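Local coordinates for protein GH5 (Bacteroidetes bacterium AC2a, PDB 4YHE) that probably hydrolyses beta-1,4-glucosidic bonds in cellulose and related glucans, as a glycoside hydrolase family 5 endoglucanase with a beta/alpha-barrel fold, at residues A[80-85]-A[147-152]; A[117-122]-A[137-142]; A[142-147]-A[194-199]. All blocks are in the same frame, centred on the assembly; numbering follows the deposited sequence.

All three contacts use helix 129-149 of the beta/alpha barrel. Contact 3 joins it to helix 181-199, the next helix round the barrel, and is buried and apolar. Contact 2 is also buried; there the loop 117-122 lays a tryptophan against the helix, under a stacked carboxylate. Contact 1 is partly buried and lies at the C-terminal end, where an arginine and two aspartates of helix 78-93 form a salt-bridge network above a phenylalanine. Contacts 2 and 3 share Ile142 and touch where Thr140 O meets Ala196 CB. Contacts 1 and 3 share Gly147, and their centres lie about 11 Å apart.

Contact 1: A[80-85]-A[147-152]; sequences WLDRVD and GKRFAN
A very short salt bridge marks this contact: Arg149 NH2 stands 2.3 Å from Asp82 OD1. At that length the two groups are pressed together, or one of them is placed with some error. The bond is fairly straight, at 158°. It lies close to the guanidinium plane and uses the anti lone pair of OD1, away from the other oxygen. A weak, bent bond from Arg149 NH1 reaches the same oxygen.

Asp85 takes the neighbouring side of the guanidinium. Its OD2 is gripped side-on by two nitrogens, with Arg149 NE at 2.9 Å and Arg149 NH2 at 3.2 Å. The NE bond comes from above the carboxylate plane, while the NH2 bond uses the anti lone pair. NH2 therefore serves both aspartates. A water also donates to Asp85 OD2 at 2.7 Å and weakly to Arg149 O. The two carboxylates probably keep the arginine charged, and it should favour their ionised form in turn.

Arg149 has CG anti to the backbone N and bends at chi2 (73°), which turns the chain toward helix 78-93. Leu81 covers one face of the guanidinium, its CG 3.7 Å from Arg149 NH1. Beneath the polar layer lies Phe150, the first residue past helix 129-149 to leave helical angles. Arg149 CG sits over the centre of its ring. Phe150 CZ is 4.2 Å from Val84 CG1, and Phe150 CE1 is 3.7 Å from Asp85 OD1. Inward, the ring packs on Leu157 and Phe159 of strand 157-160.

Helices 78-93 and 129-149 are neighbours in the outer layer of a TIM barrel, joined here by a salt-bridge network over an aromatic side chain.

Contact 2: A[117-122]-A[137-142]; sequences SHWLDL and QELTMI
The Trp119 indole is covered on both faces. Glu138 lies over one, with OE2 3.3 Å above the ring plane and over its centre. Leu120 CB lies over the other, offset toward the rim. Leu139 CD2 meets the edge, 3.8 Å from Trp119 CH2. The Glu138 carboxylate is nearly parallel to the indole, with the planes 9° apart. Glu138 CG makes a CH-pi contact, 3.7 Å from the centroid of the six-membered ring of Trp119.

Torsions set up this stack. Glu138 has CG anti to the backbone N (chi1 -175°) and stays extended beyond it, so its chain runs across the ring. Trp119 takes the crowded position, CG between the backbone N and the carbonyl carbon (chi1 60°).

The loop 117-122 follows strand 97-101 of the beta/alpha barrel and leads into helix 122-127, with Asp121 at its N-cap. Leu120 is the centre of an inverse gamma turn. This loop packs on helix 129-149, which precedes the next barrel strand, 157-160.

Ile142 CD1 closes on the far end of the indole, 3.5 Å from Trp119 CZ2. Leu120 CD1 meets Leu139 CD1 at 4.0 Å, the two chains crossing at about a right angle. The indole N-H points to another loop residue: Trp119 NE1 is hydrogen-bonded to Asp105 OD2. Ile68 also packs on Trp119, Glu138 and Ile142.

Contact 3: A[142-147]-A[194-199]; sequences IWLQIG and VDAIRA
Two helices of the outer layer of the TIM barrel pack here, 129-149 and 181-199. They run in the same general direction, and the segments 142-147 and 194-199 cross at -33°. Their axes come within 7.9 Å. The backbones are closest between Leu144 and Ala196, whose CA atoms are 5.4 Å apart.

A small residue permits this approach. Ala196 points its CB toward helix 129-149 and meets Trp143 CB at 3.8 Å. Trp143 and Ile197 then lie side by side and point the same way. Ile197 has CG1 anti to the carbonyl carbon, and chi2 is extended at 164°. This lays CG1 and CD1 along the indole. Ile197 CG1 is 3.8 Å from Trp143 CE3. Ile197 CD1 sits over one face in a CH-pi contact, 4.0 Å from the centroid of the six-membered ring of Trp143. Ile146 CD1, one turn on in the same helix, covers the opposite face toward the rim. The ring is thus sandwiched between two isoleucine methyl groups.

The beta/alpha barrel repeats a strand followed by a helix, so each outer helix packs on the sheet and on its neighbours. Trp143 and Ile197 are on the side facing the strands. Both touch Phe159 of strand 157-160, and Ile197 also touches Ile209 of strand 209-212. The buried indole N-H is satisfied, with Trp143 NE1 bonded to Thr161 O.

Leu144 lies on the outward side. Its CG is anti to the carbonyl carbon and its chi2 is extended (176°), so CD2 reaches across to the other helix. Leu144 CD2 packs 3.5 Å from Ala196 O. The same methyl touches Ala199 CB at 4.0 Å, where the contact reaches the surface.

Contact 1: A[80-85]-A[147-152]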
# COMPACT_ATOMS: atom_id res chain seq x y z
N TRP A 80 10.69 -12.57 15.52
CA TRP A 80 10.21 -11.80 14.35
C TRP A 80 8.90 -11.11 14.68
O TRP A 80 8.76 -9.90 14.49
CB TRP A 80 10.05 -12.71 13.14
CG TRP A 80 9.73 -11.98 11.89
CD1 TRP A 80 8.56 -12.02 11.19
CD2 TRP A 80 10.60 -11.12 11.16
NE1 TRP A 80 8.65 -11.22 10.08
CE2 TRP A 80 9.90 -10.66 10.04
CE3 TRP A 80 11.91 -10.67 11.37
CZ2 TRP A 80 10.45 -9.78 9.12
CZ3 TRP A 80 12.46 -9.81 10.44
CH2 TRP A 80 11.74 -9.38 9.33
N LEU A 81 7.96 -11.88 15.24
CA LEU A 81 6.66 -11.35 15.63
C LEU A 81 6.82 -10.26 16.71
O LEU A 81 6.12 -9.26 16.69
CB LEU A 81 5.75 -12.48 16.10
CG LEU A 81 4.30 -12.13 16.42
CD1 LEU A 81 3.65 -11.42 15.25
CD2 LEU A 81 3.52 -13.39 16.74
N ASP A 82 7.79 -10.43 17.61
CA ASP A 82 8.14 -9.41 18.62
C ASP A 82 8.53 -8.07 18.02
O ASP A 82 8.13 -7.01 18.51
CB ASP A 82 9.34 -9.88 19.49
CG ASP A 82 9.00 -10.96 20.55
OD1 ASP A 82 7.83 -11.27 20.80
OD2 ASP A 82 9.94 -11.52 21.13
N ARG A 83 9.33 -8.11 16.95
CA ARG A 83 9.78 -6.89 16.31
C ARG A 83 8.62 -6.18 15.61
O ARG A 83 8.47 -4.96 15.73
CB ARG A 83 10.90 -7.19 15.33
CG ARG A 83 11.43 -6.01 14.56
CD ARG A 83 11.94 -4.90 15.46
NE ARG A 83 12.56 -3.83 14.68
CZ ARG A 83 12.86 -2.63 15.16
NH1 ARG A 83 12.61 -2.34 16.42
NH2 ARG A 83 13.43 -1.72 14.39
N VAL A 84 7.78 -6.95 14.92
CA VAL A 84 6.56 -6.41 14.33
C VAL A 84 5.72 -5.75 15.43
O VAL A 84 5.30 -4.59 15.28
CB VAL A 84 5.71 -7.45 13.58
CG1 VAL A 84 4.43 -6.80 13.05
CG2 VAL A 84 6.49 -8.07 12.45
N ASP A 85 5.55 -6.47 16.55
CA ASP A 85 4.83 -5.95 17.74
C ASP A 85 5.43 -4.65 18.23
O ASP A 85 4.71 -3.68 18.50
CB ASP A 85 4.87 -7.03 18.86
CG ASP A 85 3.88 -6.79 19.99
OD1 ASP A 85 3.29 -5.71 20.14
OD2 ASP A 85 3.73 -7.77 20.77
N GLY A 147 -3.27 -12.17 14.58
CA GLY A 147 -4.41 -11.64 15.31
C GLY A 147 -4.32 -11.94 16.82
O GLY A 147 -4.64 -11.08 17.65
N LYS A 148 -3.88 -13.13 17.19
CA LYS A 148 -3.77 -13.45 18.62
C LYS A 148 -2.76 -12.58 19.34
O LYS A 148 -3.01 -12.16 20.46
CB LYS A 148 -3.45 -14.92 18.83
CG LYS A 148 -4.71 -15.76 18.69
CD LYS A 148 -4.38 -17.25 18.71
CE LYS A 148 -5.61 -18.07 18.35
NZ LYS A 148 -5.16 -19.42 17.91
N ARG A 149 -1.65 -12.23 18.69
CA ARG A 149 -0.68 -11.31 19.30
C ARG A 149 -1.30 -9.94 19.56
O ARG A 149 -1.02 -9.30 20.59
CB ARG A 149 0.54 -11.17 18.38
CG ARG A 149 1.69 -10.42 18.99
CD ARG A 149 2.37 -11.28 20.06
NE ARG A 149 3.59 -10.62 20.35
CZ ARG A 149 4.81 -11.10 20.28
NH1 ARG A 149 5.10 -12.37 20.01
NH2 ARG A 149 5.76 -10.25 20.55
N PHE A 150 -2.14 -9.48 18.64
CA PHE A 150 -2.64 -8.10 18.65
C PHE A 150 -4.10 -7.97 19.12
O PHE A 150 -4.75 -6.95 18.93
CB PHE A 150 -2.44 -7.49 17.24
CG PHE A 150 -0.99 -7.34 16.85
CD1 PHE A 150 -0.18 -6.47 17.53
CD2 PHE A 150 -0.44 -8.10 15.82
CE1 PHE A 150 1.15 -6.34 17.21
CE2 PHE A 150 0.89 -7.98 15.48
CZ PHE A 150 1.69 -7.11 16.18
N ALA A 151 -4.58 -9.01 19.78
CA ALA A 151 -5.98 -9.10 20.20
C ALA A 151 -6.41 -7.99 21.15
O ALA A 151 -7.59 -7.63 21.19
CB ALA A 151 -6.24 -10.47 20.82
N ASN A 152 -5.46 -7.38 21.87
CA ASN A 152 -5.77 -6.27 22.76
C ASN A 152 -5.57 -4.90 22.14
O ASN A 152 -5.77 -3.88 22.80
CB ASN A 152 -4.93 -6.37 24.03
CG ASN A 152 -5.15 -7.68 24.78
OD1 ASN A 152 -6.25 -8.26 24.77
ND2 ASN A 152 -4.11 -8.15 25.43
O HOH W 1 1.44 -7.56 22.13

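Contact 2: A[117-122]-A[137-142]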
# COMPACT_ATOMS: atom_id res chain seq x y z
N SER A 117 11.21 -19.58 -2.94
CA SER A 117 10.77 -19.53 -1.55
C SER A 117 9.40 -18.85 -1.35
O SER A 117 8.91 -18.74 -0.23
CB SER A 117 11.82 -18.78 -0.71
OG SER A 117 13.10 -19.39 -0.77
N HIS A 118 8.76 -18.44 -2.44
CA HIS A 118 7.49 -17.69 -2.33
C HIS A 118 6.34 -18.69 -2.26
O HIS A 118 5.81 -19.15 -3.28
CB HIS A 118 7.36 -16.68 -3.47
CG HIS A 118 8.43 -15.63 -3.46
ND1 HIS A 118 8.34 -14.48 -2.70
CD2 HIS A 118 9.63 -15.57 -4.09
CE1 HIS A 118 9.43 -13.76 -2.86
NE2 HIS A 118 10.23 -14.39 -3.71
N TRP A 119 5.99 -19.06 -1.03
CA TRP A 119 4.98 -20.09 -0.76
C TRP A 119 3.59 -19.62 -1.19
O TRP A 119 2.76 -20.44 -1.57
CB TRP A 119 4.97 -20.49 0.71
CG TRP A 119 4.66 -19.33 1.63
CD1 TRP A 119 5.56 -18.47 2.19
CD2 TRP A 119 3.37 -18.91 2.10
NE1 TRP A 119 4.90 -17.52 2.96
CE2 TRP A 119 3.56 -17.77 2.92
CE3 TRP A 119 2.06 -19.38 1.89
CZ2 TRP A 119 2.51 -17.10 3.53
CZ3 TRP A 119 1.02 -18.71 2.48
CH2 TRP A 119 1.25 -17.58 3.31
N LEU A 120 3.36 -18.31 -1.15
CA LEU A 120 2.08 -17.74 -1.53
C LEU A 120 2.04 -17.54 -3.06
O LEU A 120 2.38 -16.48 -3.59
CB LEU A 120 1.92 -16.44 -0.74
CG LEU A 120 0.61 -15.71 -0.80
CD1 LEU A 120 -0.57 -16.63 -0.50
CD2 LEU A 120 0.67 -14.54 0.19
N ASP A 121 1.66 -18.62 -3.77
CA ASP A 121 1.96 -18.79 -5.18
C ASP A 121 0.66 -18.91 -5.96
O ASP A 121 0.04 -19.96 -5.97
CB ASP A 121 2.80 -20.08 -5.34
CG ASP A 121 3.32 -20.29 -6.75
OD1 ASP A 121 2.68 -19.88 -7.74
OD2 ASP A 121 4.37 -20.94 -6.87
N LEU A 122 0.25 -17.83 -6.63
CA LEU A 122 -1.06 -17.82 -7.26
C LEU A 122 -1.20 -18.80 -8.47
O LEU A 122 -2.16 -19.55 -8.52
CB LEU A 122 -1.45 -16.39 -7.66
CG LEU A 122 -2.83 -16.26 -8.33
CD1 LEU A 122 -3.95 -16.59 -7.37
CD2 LEU A 122 -2.99 -14.86 -8.87
N GLN A 137 -4.42 -22.95 4.17
CA GLN A 137 -4.15 -23.41 5.54
C GLN A 137 -3.02 -22.57 6.17
O GLN A 137 -3.13 -22.17 7.34
CB GLN A 137 -3.75 -24.90 5.55
CG GLN A 137 -4.90 -25.86 5.32
CD GLN A 137 -4.48 -27.32 5.12
OE1 GLN A 137 -3.41 -27.63 4.62
NE2 GLN A 137 -5.37 -28.23 5.50
N GLU A 138 -1.96 -22.31 5.39
CA GLU A 138 -0.83 -21.47 5.85
C GLU A 138 -1.31 -20.04 6.15
O GLU A 138 -1.01 -19.49 7.21
CB GLU A 138 0.35 -21.53 4.86
CG GLU A 138 1.59 -20.78 5.33
CD GLU A 138 2.89 -21.16 4.63
OE1 GLU A 138 2.94 -22.08 3.74
OE2 GLU A 138 3.92 -20.54 5.00
N LEU A 139 -2.13 -19.49 5.25
CA LEU A 139 -2.71 -18.16 5.44
C LEU A 139 -3.53 -18.08 6.71
O LEU A 139 -3.43 -17.13 7.48
CB LEU A 139 -3.57 -17.74 4.21
CG LEU A 139 -2.85 -17.22 2.96
CD1 LEU A 139 -3.82 -17.09 1.81
CD2 LEU A 139 -2.16 -15.87 3.21
N THR A 140 -4.35 -19.10 6.93
CA THR A 140 -5.14 -19.18 8.14
C THR A 140 -4.25 -19.23 9.40
O THR A 140 -4.46 -18.47 10.35
CB THR A 140 -6.11 -20.38 8.09
OG1 THR A 140 -6.98 -20.26 6.94
CG2 THR A 140 -6.93 -20.46 9.34
N MET A 141 -3.26 -20.12 9.42
CA MET A 141 -2.39 -20.22 10.60
C MET A 141 -1.61 -18.93 10.88
O MET A 141 -1.42 -18.52 12.04
CB MET A 141 -1.42 -21.40 10.41
CG MET A 141 -2.12 -22.76 10.41
SD MET A 141 -3.05 -23.10 11.93
CE MET A 141 -4.70 -22.48 11.65
N ILE A 142 -1.17 -18.26 9.80
CA ILE A 142 -0.42 -17.05 9.95
C ILE A 142 -1.29 -15.93 10.49
O ILE A 142 -0.94 -15.30 11.51
CB ILE A 142 0.28 -16.63 8.64
CG1 ILE A 142 1.41 -17.62 8.34
CG2 ILE A 142 0.83 -15.21 8.77
CD1 ILE A 142 2.11 -17.35 7.03

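Contact 3: A[142-147]-A[194-199]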
# COMPACT_ATOMS: atom_id res chain seq x y z
N ILE A 142 -1.17 -18.26 9.80
CA ILE A 142 -0.42 -17.05 9.95
C ILE A 142 -1.29 -15.93 10.49
O ILE A 142 -0.94 -15.30 11.51
CB ILE A 142 0.28 -16.63 8.64
CG1 ILE A 142 1.41 -17.62 8.34
CG2 ILE A 142 0.83 -15.21 8.77
CD1 ILE A 142 2.11 -17.35 7.03
N TRP A 143 -2.43 -15.68 9.86
CA TRP A 143 -3.31 -14.63 10.33
C TRP A 143 -3.89 -14.89 11.73
O TRP A 143 -4.13 -13.96 12.50
CB TRP A 143 -4.39 -14.30 9.28
CG TRP A 143 -3.90 -13.29 8.28
CD1 TRP A 143 -3.75 -13.46 6.93
CD2 TRP A 143 -3.47 -11.96 8.56
NE1 TRP A 143 -3.30 -12.32 6.36
CE2 TRP A 143 -3.08 -11.38 7.33
CE3 TRP A 143 -3.36 -11.20 9.73
CZ2 TRP A 143 -2.57 -10.09 7.23
CZ3 TRP A 143 -2.88 -9.88 9.63
CH2 TRP A 143 -2.49 -9.34 8.38
N LEU A 144 -4.12 -16.15 12.06
CA LEU A 144 -4.55 -16.49 13.41
C LEU A 144 -3.51 -16.04 14.44
O LEU A 144 -3.86 -15.44 15.45
CB LEU A 144 -4.77 -17.99 13.54
CG LEU A 144 -6.14 -18.54 13.16
CD1 LEU A 144 -6.11 -20.06 13.26
CD2 LEU A 144 -7.23 -17.97 14.07
N GLN A 145 -2.23 -16.32 14.17
CA GLN A 145 -1.15 -15.96 15.10
C GLN A 145 -1.00 -14.47 15.22
O GLN A 145 -0.86 -13.94 16.34
CB GLN A 145 0.17 -16.59 14.64
CG GLN A 145 0.22 -18.09 14.84
CD GLN A 145 1.43 -18.72 14.22
OE1 GLN A 145 2.53 -18.67 14.79
NE2 GLN A 145 1.25 -19.32 13.05
N ILE A 146 -1.03 -13.78 14.07
CA ILE A 146 -0.91 -12.36 14.06
C ILE A 146 -2.04 -11.74 14.84
O ILE A 146 -1.81 -10.87 15.66
CB ILE A 146 -0.89 -11.77 12.62
CG1 ILE A 146 0.39 -12.20 11.90
CG2 ILE A 146 -0.99 -10.26 12.67
CD1 ILE A 146 0.40 -11.95 10.41
N GLY A 147 -3.27 -12.17 14.58
CA GLY A 147 -4.41 -11.64 15.31
C GLY A 147 -4.32 -11.94 16.82
O GLY A 147 -4.64 -11.08 17.65
N VAL A 194 -9.75 -13.00 6.00
CA VAL A 194 -10.77 -12.36 6.82
C VAL A 194 -11.33 -13.36 7.88
O VAL A 194 -11.43 -13.03 9.05
CB VAL A 194 -11.92 -11.78 5.95
CG1 VAL A 194 -13.08 -11.31 6.81
CG2 VAL A 194 -11.40 -10.63 5.09
N ASP A 195 -11.65 -14.58 7.45
CA ASP A 195 -12.16 -15.60 8.36
C ASP A 195 -11.17 -15.77 9.54
O ASP A 195 -11.56 -15.68 10.71
CB ASP A 195 -12.34 -16.94 7.63
CG ASP A 195 -13.51 -16.94 6.63
OD1 ASP A 195 -14.35 -15.99 6.59
OD2 ASP A 195 -13.57 -17.91 5.86
N ALA A 196 -9.90 -16.00 9.21
CA ALA A 196 -8.83 -16.19 10.21
C ALA A 196 -8.71 -15.02 11.19
O ALA A 196 -8.61 -15.23 12.41
CB ALA A 196 -7.50 -16.42 9.52
N ILE A 197 -8.73 -13.81 10.68
CA ILE A 197 -8.61 -12.62 11.50
C ILE A 197 -9.78 -12.53 12.49
O ILE A 197 -9.59 -12.29 13.70
CB ILE A 197 -8.49 -11.36 10.64
CG1 ILE A 197 -7.14 -11.40 9.90
CG2 ILE A 197 -8.59 -10.09 11.48
CD1 ILE A 197 -7.00 -10.43 8.72
N ARG A 198 -10.98 -12.74 11.98
CA ARG A 198 -12.18 -12.71 12.80
C ARG A 198 -12.16 -13.83 13.84
O ARG A 198 -12.61 -13.59 14.94
CB ARG A 198 -13.45 -12.80 11.95
CG ARG A 198 -13.62 -11.65 10.98
CD ARG A 198 -13.58 -10.28 11.63
NE ARG A 198 -13.81 -9.21 10.66
CZ ARG A 198 -13.35 -7.96 10.76
NH1 ARG A 198 -12.58 -7.59 11.78
NH2 ARG A 198 -13.63 -7.08 9.81
N ALA A 199 -11.61 -15.00 13.50
CA ALA A 199 -11.48 -16.11 14.48
C ALA A 199 -10.40 -15.88 15.56
O ALA A 199 -10.30 -16.64 16.52
CB ALA A 199 -11.22 -17.43 13.76